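TonB-dependent siderophore receptor (Pseudomonas aeruginosa 39016, PDB 5NEC) probably imports ferric siderophores, and siderophore-drug conjugates, across the outer membrane as a plugged beta-barrel driven by TonB. Local coordinates at residues Arg37-Lys42 and Gln126-Lys131; Tyr166-Thr171 and Gly722-Phe727; Thr272-Gln277 and Leu312-Asp317. All coordinates share one frame; numbering follows the deposited sequence.

Contact 1 of 3, residues Arg37-Lys42 and Gln126-Lys131; sequences RSASKK and QIEVSK
The carboxylate of E128 reaches from the plug strand 124-130 to the loop 37-42 and takes one hydrogen bond from S38 and one from A39. The CB of E128 points toward the loop, and CG stands anti to the carbonyl carbon (chi1 -55°); beyond CG the chain is extended, and the side chain touches V56 and V150 of the two flanking strands. At the tip the oxygens divide the work. OE1 accepts from the hydroxyl OG of S38 at 2.8 Å, the donor lying above the carboxylate plane, 36° out of it. OE1 also accepts a hydrogen bond from ND2 of N148, on strand 146-151. OE2 takes the backbone N of A39 through its syn lone pair, at 3.0 Å and with an N-H...O angle of 161°. Its anti lone pair is used by NE2 of Q126, 2.8 Å from E128 OE2, with the acceptor nearly in the Gln amide plane. The A39 methyl completes the join, its CB 3.7 Å from OE2 of E128. Two donors thus grip each oxygen and fix the rotation of the carboxylate. With four N-H or O-H groups around it and no acidic partner among them, the group is probably held as the anion; its bonds tie the segment ahead of strand 54-57 to the plug sheet.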
loop_
_atom_site.group_PDB
_atom_site.type_symbol
_atom_site.label_atom_id
_atom_site.label_comp_id
_atom_site.label_asym_id
_atom_site.label_seq_id
_atom_site.Cartn_x
_atom_site.Cartn_y
_atom_site.Cartn_z
ATOM N N ARG A 37 10.125 -14.937 9.526
ATOM C CA ARG A 37 8.974 -14.994 10.416
ATOM C C ARG A 37 8.177 -13.686 10.305
ATOM O O ARG A 37 8.740 -12.626 10.023
ATOM C CB ARG A 37 9.439 -15.242 11.853
ATOM C CG ARG A 37 8.297 -15.583 12.807
ATOM C CD ARG A 37 8.779 -16.013 14.185
ATOM N NE ARG A 37 8.735 -17.465 14.398
ATOM C CZ ARG A 37 7.627 -18.193 14.591
ATOM N NH1 ARG A 37 6.413 -17.645 14.588
ATOM N NH2 ARG A 37 7.729 -19.503 14.796
ATOM N N SER A 38 6.867 -13.776 10.507
ATOM C CA SER A 38 6.025 -12.595 10.628
ATOM C C SER A 38 6.242 -11.929 11.990
ATOM O O SER A 38 6.701 -12.569 12.931
ATOM C CB SER A 38 4.559 -12.988 10.458
ATOM O OG SER A 38 3.726 -11.847 10.462
ATOM N N ALA A 39 5.918 -10.647 12.086
ATOM C CA ALA A 39 5.962 -9.926 13.364
ATOM C C ALA A 39 4.724 -10.221 14.244
ATOM O O ALA A 39 4.856 -10.353 15.460
ATOM C CB ALA A 39 6.106 -8.428 13.125
ATOM N N SER A 40 3.539 -10.333 13.639
ATOM C CA SER A 40 2.298 -10.526 14.409
ATOM C C SER A 40 2.158 -11.982 14.845
ATOM O O SER A 40 2.203 -12.875 14.000
ATOM C CB SER A 40 1.058 -10.088 13.596
ATOM O OG SER A 40 0.609 -11.087 12.678
ATOM N N LYS A 41 1.934 -12.214 16.140
ATOM C CA LYS A 41 1.845 -13.586 16.703
ATOM C C LYS A 41 0.411 -14.138 16.620
ATOM O O LYS A 41 -0.144 -14.684 17.593
ATOM C CB LYS A 41 2.398 -13.640 18.138
ATOM C CG LYS A 41 3.807 -13.047 18.231
ATOM C CD LYS A 41 4.416 -13.199 19.615
ATOM C CE LYS A 41 5.265 -12.004 20.033
ATOM N NZ LYS A 41 6.463 -11.828 19.170
ATOM N N LYS A 42 -0.182 -13.945 15.442
ATOM C CA LYS A 42 -1.350 -14.677 14.960
ATOM C C LYS A 42 -0.867 -15.744 13.961
ATOM O O LYS A 42 -1.608 -16.674 13.673
ATOM C CB LYS A 42 -2.349 -13.707 14.274
ATOM C CG LYS A 42 -3.780 -13.699 14.838
ATOM C CD LYS A 42 -4.404 -12.298 14.808
ATOM C CE LYS A 42 -3.961 -11.446 15.992
ATOM N NZ LYS A 42 -3.792 -10.001 15.636
ATOM N N GLN A 126 9.020 -3.051 8.488
ATOM C CA GLN A 126 8.857 -3.906 7.316
ATOM C C GLN A 126 7.394 -3.931 6.850
ATOM O O GLN A 126 6.487 -3.541 7.585
ATOM C CB GLN A 126 9.335 -5.339 7.613
ATOM C CG GLN A 126 8.489 -6.054 8.653
ATOM C CD GLN A 126 9.157 -7.285 9.258
ATOM O OE1 GLN A 126 10.385 -7.365 9.403
ATOM N NE2 GLN A 126 8.336 -8.264 9.614
ATOM N N ILE A 127 7.199 -4.429 5.628
ATOM C CA ILE A 127 5.892 -4.520 4.989
ATOM C C ILE A 127 5.603 -5.985 4.649
ATOM O O ILE A 127 6.329 -6.598 3.875
ATOM C CB ILE A 127 5.860 -3.643 3.715
ATOM C CG1 ILE A 127 6.078 -2.168 4.086
ATOM C CG2 ILE A 127 4.559 -3.807 2.949
ATOM C CD1 ILE A 127 6.714 -1.368 2.975
ATOM N N GLU A 128 4.535 -6.532 5.221
ATOM C CA GLU A 128 4.177 -7.941 5.030
ATOM C C GLU A 128 2.993 -8.068 4.063
ATOM O O GLU A 128 1.898 -7.593 4.354
ATOM C CB GLU A 128 3.860 -8.581 6.384
ATOM C CG GLU A 128 5.000 -8.419 7.392
ATOM C CD GLU A 128 4.743 -9.066 8.747
ATOM O OE1 GLU A 128 3.595 -9.475 9.028
ATOM O OE2 GLU A 128 5.709 -9.148 9.544
ATOM N N VAL A 129 3.232 -8.698 2.909
ATOM C CA VAL A 129 2.226 -8.867 1.857
ATOM C C VAL A 129 1.694 -10.298 1.857
ATOM O O VAL A 129 2.398 -11.207 1.474
ATOM C CB VAL A 129 2.822 -8.551 0.458
ATOM C CG1 VAL A 129 1.726 -8.464 -0.607
ATOM C CG2 VAL A 129 3.609 -7.245 0.501
ATOM N N SER A 130 0.451 -10.484 2.287
ATOM C CA SER A 130 -0.265 -11.760 2.126
ATOM C C SER A 130 -1.034 -11.748 0.819
ATOM O O SER A 130 -1.918 -10.920 0.632
ATOM C CB SER A 130 -1.252 -11.962 3.268
ATOM O OG SER A 130 -0.551 -12.360 4.419
ATOM N N LYS A 131 -0.720 -12.674 -0.076
ATOM C CA LYS A 131 -1.298 -12.642 -1.426
ATOM C C LYS A 131 -2.643 -13.361 -1.541
ATOM O O LYS A 131 -3.473 -12.966 -2.336
ATOM C CB LYS A 131 -0.283 -13.139 -2.451
ATOM C CG LYS A 131 1.035 -12.375 -2.356
ATOM C CD LYS A 131 1.564 -11.923 -3.703
ATOM C CE LYS A 131 3.080 -11.753 -3.672
ATOM N NZ LYS A 131 3.616 -11.507 -5.045
#

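Contact 2 of 3, residues Tyr166-Thr171 and Gly722-Phe727; sequences YGSDQT and GRTILF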
loop_
_atom_site.group_PDB
_atom_site.type_symbol
_atom_site.label_atom_id
_atom_site.label_comp_id
_atom_site.label_asym_id
_atom_site.label_seq_id
_atom_site.Cartn_x
_atom_site.Cartn_y
_atom_site.Cartn_z
ATOM N N TYR A 166 18.896 14.763 -0.415
ATOM C CA TYR A 166 18.682 15.825 -1.387
ATOM C C TYR A 166 18.547 15.221 -2.784
ATOM O O TYR A 166 19.270 14.276 -3.132
ATOM C CB TYR A 166 19.837 16.813 -1.349
ATOM C CG TYR A 166 19.844 17.730 -0.139
ATOM C CD1 TYR A 166 18.758 18.552 0.136
ATOM C CD2 TYR A 166 20.952 17.817 0.700
ATOM C CE1 TYR A 166 18.752 19.400 1.221
ATOM C CE2 TYR A 166 20.960 18.681 1.788
ATOM C CZ TYR A 166 19.849 19.467 2.041
ATOM O OH TYR A 166 19.809 20.334 3.105
ATOM N N GLY A 167 17.610 15.755 -3.576
ATOM C CA GLY A 167 17.294 15.207 -4.901
ATOM C C GLY A 167 17.303 16.190 -6.059
ATOM O O GLY A 167 17.162 17.396 -5.880
ATOM N N SER A 168 17.438 15.640 -7.261
ATOM C CA SER A 168 17.320 16.400 -8.525
ATOM C C SER A 168 15.901 16.914 -8.809
ATOM O O SER A 168 15.728 17.825 -9.610
ATOM C CB SER A 168 17.795 15.550 -9.696
ATOM O OG SER A 168 17.021 14.372 -9.781
ATOM N N ASP A 169 14.914 16.317 -8.144
ATOM C CA ASP A 169 13.523 16.782 -8.106
ATOM C C ASP A 169 13.218 17.743 -6.942
ATOM O O ASP A 169 12.063 17.921 -6.577
ATOM C CB ASP A 169 12.586 15.555 -8.034
ATOM C CG ASP A 169 12.796 14.696 -6.760
ATOM O OD1 ASP A 169 13.688 14.998 -5.936
ATOM O OD2 ASP A 169 12.065 13.702 -6.601
ATOM N N GLN A 170 14.250 18.356 -6.378
ATOM C CA GLN A 170 14.151 19.218 -5.193
ATOM C C GLN A 170 13.735 18.487 -3.889
ATOM O O GLN A 170 13.282 19.121 -2.951
ATOM C CB GLN A 170 13.257 20.454 -5.462
ATOM C CG GLN A 170 13.653 21.651 -4.589
ATOM C CD GLN A 170 12.919 22.953 -4.891
ATOM O OE1 GLN A 170 12.982 23.486 -5.988
ATOM N NE2 GLN A 170 12.291 23.512 -3.872
ATOM N N THR A 171 13.907 17.169 -3.809
ATOM C CA THR A 171 13.647 16.440 -2.555
ATOM C C THR A 171 14.525 17.012 -1.429
ATOM O O THR A 171 15.729 17.173 -1.607
ATOM C CB THR A 171 13.931 14.918 -2.682
ATOM O OG1 THR A 171 13.003 14.330 -3.592
ATOM C CG2 THR A 171 13.808 14.187 -1.331
ATOM N N GLY A 722 9.613 10.851 -13.481
ATOM C CA GLY A 722 10.727 10.630 -14.421
ATOM C C GLY A 722 12.019 10.282 -13.682
ATOM O O GLY A 722 11.984 9.948 -12.505
ATOM N N ARG A 723 13.154 10.371 -14.381
ATOM C CA ARG A 723 14.463 10.165 -13.778
ATOM C C ARG A 723 14.670 11.089 -12.575
ATOM O O ARG A 723 14.451 12.297 -12.650
ATOM C CB ARG A 723 15.619 10.346 -14.783
ATOM C CG ARG A 723 16.990 10.219 -14.128
ATOM C CD ARG A 723 18.119 9.925 -15.095
ATOM N NE ARG A 723 18.170 10.905 -16.181
ATOM C CZ ARG A 723 18.140 10.631 -17.494
ATOM N NH1 ARG A 723 18.092 9.381 -17.966
ATOM N NH2 ARG A 723 18.166 11.634 -18.371
ATOM N N THR A 724 15.105 10.487 -11.476
ATOM C CA THR A 724 15.321 11.185 -10.228
ATOM C C THR A 724 16.632 10.684 -9.613
ATOM O O THR A 724 16.866 9.477 -9.516
ATOM C CB THR A 724 14.129 10.949 -9.297
ATOM O OG1 THR A 724 12.938 11.387 -9.966
ATOM C CG2 THR A 724 14.281 11.708 -7.991
ATOM N N ILE A 725 17.477 11.630 -9.208
ATOM C CA ILE A 725 18.777 11.340 -8.594
ATOM C C ILE A 725 18.698 11.787 -7.131
ATOM O O ILE A 725 18.362 12.937 -6.862
ATOM C CB ILE A 725 19.919 12.051 -9.364
ATOM C CG1 ILE A 725 19.921 11.568 -10.830
ATOM C CG2 ILE A 725 21.276 11.780 -8.709
ATOM C CD1 ILE A 725 20.856 12.290 -11.761
ATOM N N LEU A 726 18.972 10.874 -6.199
ATOM C CA LEU A 726 18.904 11.177 -4.752
ATOM C C LEU A 726 20.269 10.912 -4.109
ATOM O O LEU A 726 20.871 9.864 -4.347
ATOM C CB LEU A 726 17.822 10.324 -4.067
ATOM C CG LEU A 726 16.382 10.382 -4.620
ATOM C CD1 LEU A 726 15.518 9.284 -4.008
ATOM C CD2 LEU A 726 15.749 11.753 -4.414
ATOM N N PHE A 727 20.763 11.871 -3.328
ATOM C CA PHE A 727 21.965 11.696 -2.519
ATOM C C PHE A 727 21.570 11.723 -1.056
ATOM O O PHE A 727 20.983 12.694 -0.604
ATOM C CB PHE A 727 23.000 12.803 -2.775
ATOM C CG PHE A 727 24.379 12.475 -2.235
ATOM C CD1 PHE A 727 25.317 11.771 -3.014
ATOM C CD2 PHE A 727 24.757 12.858 -0.938
ATOM C CE1 PHE A 727 26.586 11.465 -2.505
ATOM C CE2 PHE A 727 26.029 12.551 -0.433
ATOM C CZ PHE A 727 26.944 11.852 -1.217
HETATM O O HOH W 1 10.788 12.896 -8.868
#
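D169 lies across T724, its OD2 3.3 Å from the methyl CG2, while the same residue's OD1 turns back to its own loop. There the type I turn G167-Q170 leads into T171, and D169 adds an Asx turn that overlaps its end: OD1 accepts from the backbone N of T171 and from the T171 hydroxyl, both on the same face of the carboxylate. The other oxygen, OD2, takes a hydrogen bond from a water at 2.7 Å, and this water is also hydrogen-bonded to OG1 of T724, 2.8 Å away. Next to this polar cluster, CD2 of L726 packs on the bare CA of G167 at 3.8 Å and touches OG1 of T171. The G167 CA also lies close to O of I725, at 3.2 Å.

The backbones pair antiparallel, Y166 with F727 as a hydrogen-bonded pair and G167 with L726 as a non-hydrogen-bonded one. Beyond the end of strand 159-167 the pairing is carried one step further by one backbone bond and one side-chain bond. S168 N donates to O of I725, and the OG of S168, set between the backbone N and the carbonyl carbon (chi1 59°), accepts from N of I725 at 2.8 Å and 168°. The hydroxyl therefore stands in for a backbone carbonyl where the chain turns away. Strands 159-167 and 724-733 are the first and last of the barrel, so this pairing belongs to its closing seam; past the G167-L726 pair, S168 satisfies both N and O of I725, and a water joins D169 to T724.

Contact 3 of 3, residues Thr272-Gln277 and Leu312-Asp317; sequences TGRDFQ and LWTQPD
L312 fits between F276 and R274. Its CB lies over one face of the F276 ring, 3.9 Å from the centroid and 20° off the normal, a CH-pi contact displaced toward the rim. CD2 extends further, to CE2 of F276 at 3.7 Å and, on another side, to the aliphatic CG of R274, whose side chain crosses that of leucine at about a right angle. The ring is brought over the leucine by a chi1 of 57°, which sets CG between the backbone N and the carbonyl carbon. In the backbone, F276 and L312 form an antiparallel hydrogen-bonded pair: N of F276 donates to O of L312, and N of L312 returns a nearly straight bond to O of F276.

This pair stands at the open end of the hairpin made by strands 276-291 and 296-316, neighbours in the beta-barrel of the receptor. Here strand 276-291 begins, while its partner runs on past it to P316, and the residues ahead of F276 keep hold of it through side chains.

R274 and D275 do this together at T314. The arginine chain, bent at chi3 (81°), directs NE onto OD1 of D275 in a salt bridge of 3.0 Å, and NH2 onto OG1 of T314 at 2.9 Å; both acceptors lie near the guanidinium plane. The T314 hydroxyl in turn donates to OD2 of D275, at 2.6 Å, on the syn side of the carboxylate. Arginine, threonine and aspartate thus close a ring of hydrogen bonds. OD2 of D275 is gripped further by N of L271 and by a water that also accepts from N of T314, while W415 meets the guanidinium of R274 in a cation-pi contact.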
loop_
_atom_site.group_PDB
_atom_site.type_symbol
_atom_site.label_atom_id
_atom_site.label_comp_id
_atom_site.label_asym_id
_atom_site.label_seq_id
_atom_site.Cartn_x
_atom_site.Cartn_y
_atom_site.Cartn_z
ATOM N N THR A 272 -2.577 25.845 -10.065
ATOM C CA THR A 272 -1.841 26.181 -8.842
ATOM C C THR A 272 -2.598 27.140 -7.931
ATOM O O THR A 272 -2.438 27.073 -6.727
ATOM C CB THR A 272 -0.444 26.762 -9.146
ATOM O OG1 THR A 272 -0.556 27.828 -10.097
ATOM C CG2 THR A 272 0.435 25.688 -9.709
ATOM N N GLY A 273 -3.431 28.008 -8.500
ATOM C CA GLY A 273 -4.272 28.909 -7.709
ATOM C C GLY A 273 -5.485 28.271 -7.053
ATOM O O GLY A 273 -6.103 28.903 -6.210
ATOM N N ARG A 274 -5.867 27.058 -7.460
ATOM C CA ARG A 274 -7.097 26.435 -6.995
ATOM C C ARG A 274 -6.898 25.120 -6.269
ATOM O O ARG A 274 -7.540 24.878 -5.250
ATOM C CB ARG A 274 -8.057 26.209 -8.167
ATOM C CG ARG A 274 -9.314 25.437 -7.794
ATOM C CD ARG A 274 -10.275 25.245 -8.950
ATOM N NE ARG A 274 -9.900 24.139 -9.817
ATOM C CZ ARG A 274 -10.582 23.781 -10.908
ATOM N NH1 ARG A 274 -11.676 24.450 -11.283
ATOM N NH2 ARG A 274 -10.157 22.761 -11.653
ATOM N N ASP A 275 -6.071 24.240 -6.816
ATOM C CA ASP A 275 -6.070 22.839 -6.391
ATOM C C ASP A 275 -5.233 22.624 -5.137
ATOM O O ASP A 275 -4.214 23.260 -4.971
ATOM C CB ASP A 275 -5.595 21.921 -7.533
ATOM C CG ASP A 275 -6.495 22.016 -8.794
ATOM O OD1 ASP A 275 -7.655 22.483 -8.697
ATOM O OD2 ASP A 275 -6.019 21.625 -9.885
ATOM N N PHE A 276 -5.684 21.733 -4.258
ATOM C CA PHE A 276 -4.997 21.469 -2.999
ATOM C C PHE A 276 -5.300 20.055 -2.523
ATOM O O PHE A 276 -6.324 19.477 -2.875
ATOM C CB PHE A 276 -5.376 22.515 -1.913
ATOM C CG PHE A 276 -6.863 22.612 -1.623
ATOM C CD1 PHE A 276 -7.481 21.720 -0.762
ATOM C CD2 PHE A 276 -7.643 23.601 -2.222
ATOM C CE1 PHE A 276 -8.837 21.796 -0.508
ATOM C CE2 PHE A 276 -8.998 23.688 -1.968
ATOM C CZ PHE A 276 -9.600 22.779 -1.109
ATOM N N GLN A 277 -4.406 19.506 -1.719
ATOM C CA GLN A 277 -4.585 18.180 -1.158
ATOM C C GLN A 277 -3.984 18.186 0.245
ATOM O O GLN A 277 -2.782 18.184 0.406
ATOM C CB GLN A 277 -3.927 17.169 -2.081
ATOM C CG GLN A 277 -4.124 15.721 -1.733
ATOM C CD GLN A 277 -3.164 14.833 -2.483
ATOM O OE1 GLN A 277 -3.037 14.910 -3.695
ATOM N NE2 GLN A 277 -2.399 14.059 -1.742
ATOM N N LEU A 312 -9.102 18.972 -3.404
ATOM C CA LEU A 312 -9.725 19.545 -4.602
ATOM C C LEU A 312 -8.718 19.513 -5.754
ATOM O O LEU A 312 -7.662 20.163 -5.688
ATOM C CB LEU A 312 -10.142 20.986 -4.352
ATOM C CG LEU A 312 -10.590 21.867 -5.534
ATOM C CD1 LEU A 312 -11.770 21.244 -6.192
ATOM C CD2 LEU A 312 -10.959 23.272 -5.101
ATOM N N TRP A 313 -9.048 18.789 -6.817
ATOM C CA TRP A 313 -8.095 18.584 -7.900
ATOM C C TRP A 313 -8.778 18.605 -9.268
ATOM O O TRP A 313 -10.009 18.614 -9.364
ATOM C CB TRP A 313 -7.305 17.286 -7.668
ATOM C CG TRP A 313 -8.040 16.027 -7.950
ATOM C CD1 TRP A 313 -7.930 15.273 -9.067
ATOM C CD2 TRP A 313 -8.979 15.361 -7.103
ATOM N NE1 TRP A 313 -8.755 14.176 -8.988
ATOM C CE2 TRP A 313 -9.406 14.194 -7.785
ATOM C CE3 TRP A 313 -9.493 15.618 -5.821
ATOM C CZ2 TRP A 313 -10.345 13.289 -7.234
ATOM C CZ3 TRP A 313 -10.420 14.714 -5.281
ATOM C CH2 TRP A 313 -10.838 13.573 -5.993
ATOM N N THR A 314 -7.951 18.616 -10.316
ATOM C CA THR A 314 -8.413 18.727 -11.705
ATOM C C THR A 314 -8.269 17.396 -12.442
ATOM O O THR A 314 -7.283 16.693 -12.278
ATOM C CB THR A 314 -7.619 19.818 -12.438
ATOM O OG1 THR A 314 -7.772 21.070 -11.751
ATOM C CG2 THR A 314 -8.068 19.959 -13.900
ATOM N N GLN A 315 -9.273 17.050 -13.237
ATOM C CA GLN A 315 -9.199 15.891 -14.148
ATOM C C GLN A 315 -9.304 16.396 -15.585
ATOM O O GLN A 315 -10.214 17.164 -15.904
ATOM C CB GLN A 315 -10.315 14.903 -13.878
ATOM C CG GLN A 315 -10.421 14.540 -12.420
ATOM C CD GLN A 315 -11.419 13.440 -12.130
ATOM O OE1 GLN A 315 -11.582 13.072 -10.969
ATOM N NE2 GLN A 315 -12.098 12.918 -13.160
ATOM N N PRO A 316 -8.392 15.948 -16.453
ATOM C CA PRO A 316 -8.360 16.478 -17.809
ATOM C C PRO A 316 -9.466 15.937 -18.708
ATOM O O PRO A 316 -9.441 14.777 -19.104
ATOM C CB PRO A 316 -6.975 16.066 -18.303
ATOM C CG PRO A 316 -6.631 14.835 -17.539
ATOM C CD PRO A 316 -7.428 14.845 -16.274
ATOM N N ASP A 317 -10.463 16.793 -18.939
ATOM C CA ASP A 317 -11.515 16.654 -19.960
ATOM C C ASP A 317 -12.697 15.741 -19.699
ATOM O O ASP A 317 -13.701 15.850 -20.404
ATOM C CB ASP A 317 -10.921 16.336 -21.352
ATOM C CG ASP A 317 -11.705 17.003 -22.489
ATOM O OD1 ASP A 317 -12.116 18.165 -22.284
ATOM O OD2 ASP A 317 -11.919 16.371 -23.561
HETATM O O HOH W 2 -5.039 19.173 -10.087
#

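In the fold
From the N terminus, contact 1 comes first: it closes a loop of 83 residues within the N-terminal part of the chain, joining the segment ahead of strand 54-57 to strand 124-130 of the plug sheet. The barrel then begins with strand 159-167, where contact 2 opens; it closes 550 residues later on the last strand, 724-733, so that its loop spans nearly the whole barrel. Contact 3 is nested inside that loop and joins the start of strand 276-291, and the loop leading into it, to the next strand, 296-316. Contacts 2 and 3 thus both belong to the barrel wall, their centres about 24 Å apart, whereas contact 1 involves the plug sheet, across the chain's centre from contact 3. None of the three touches another.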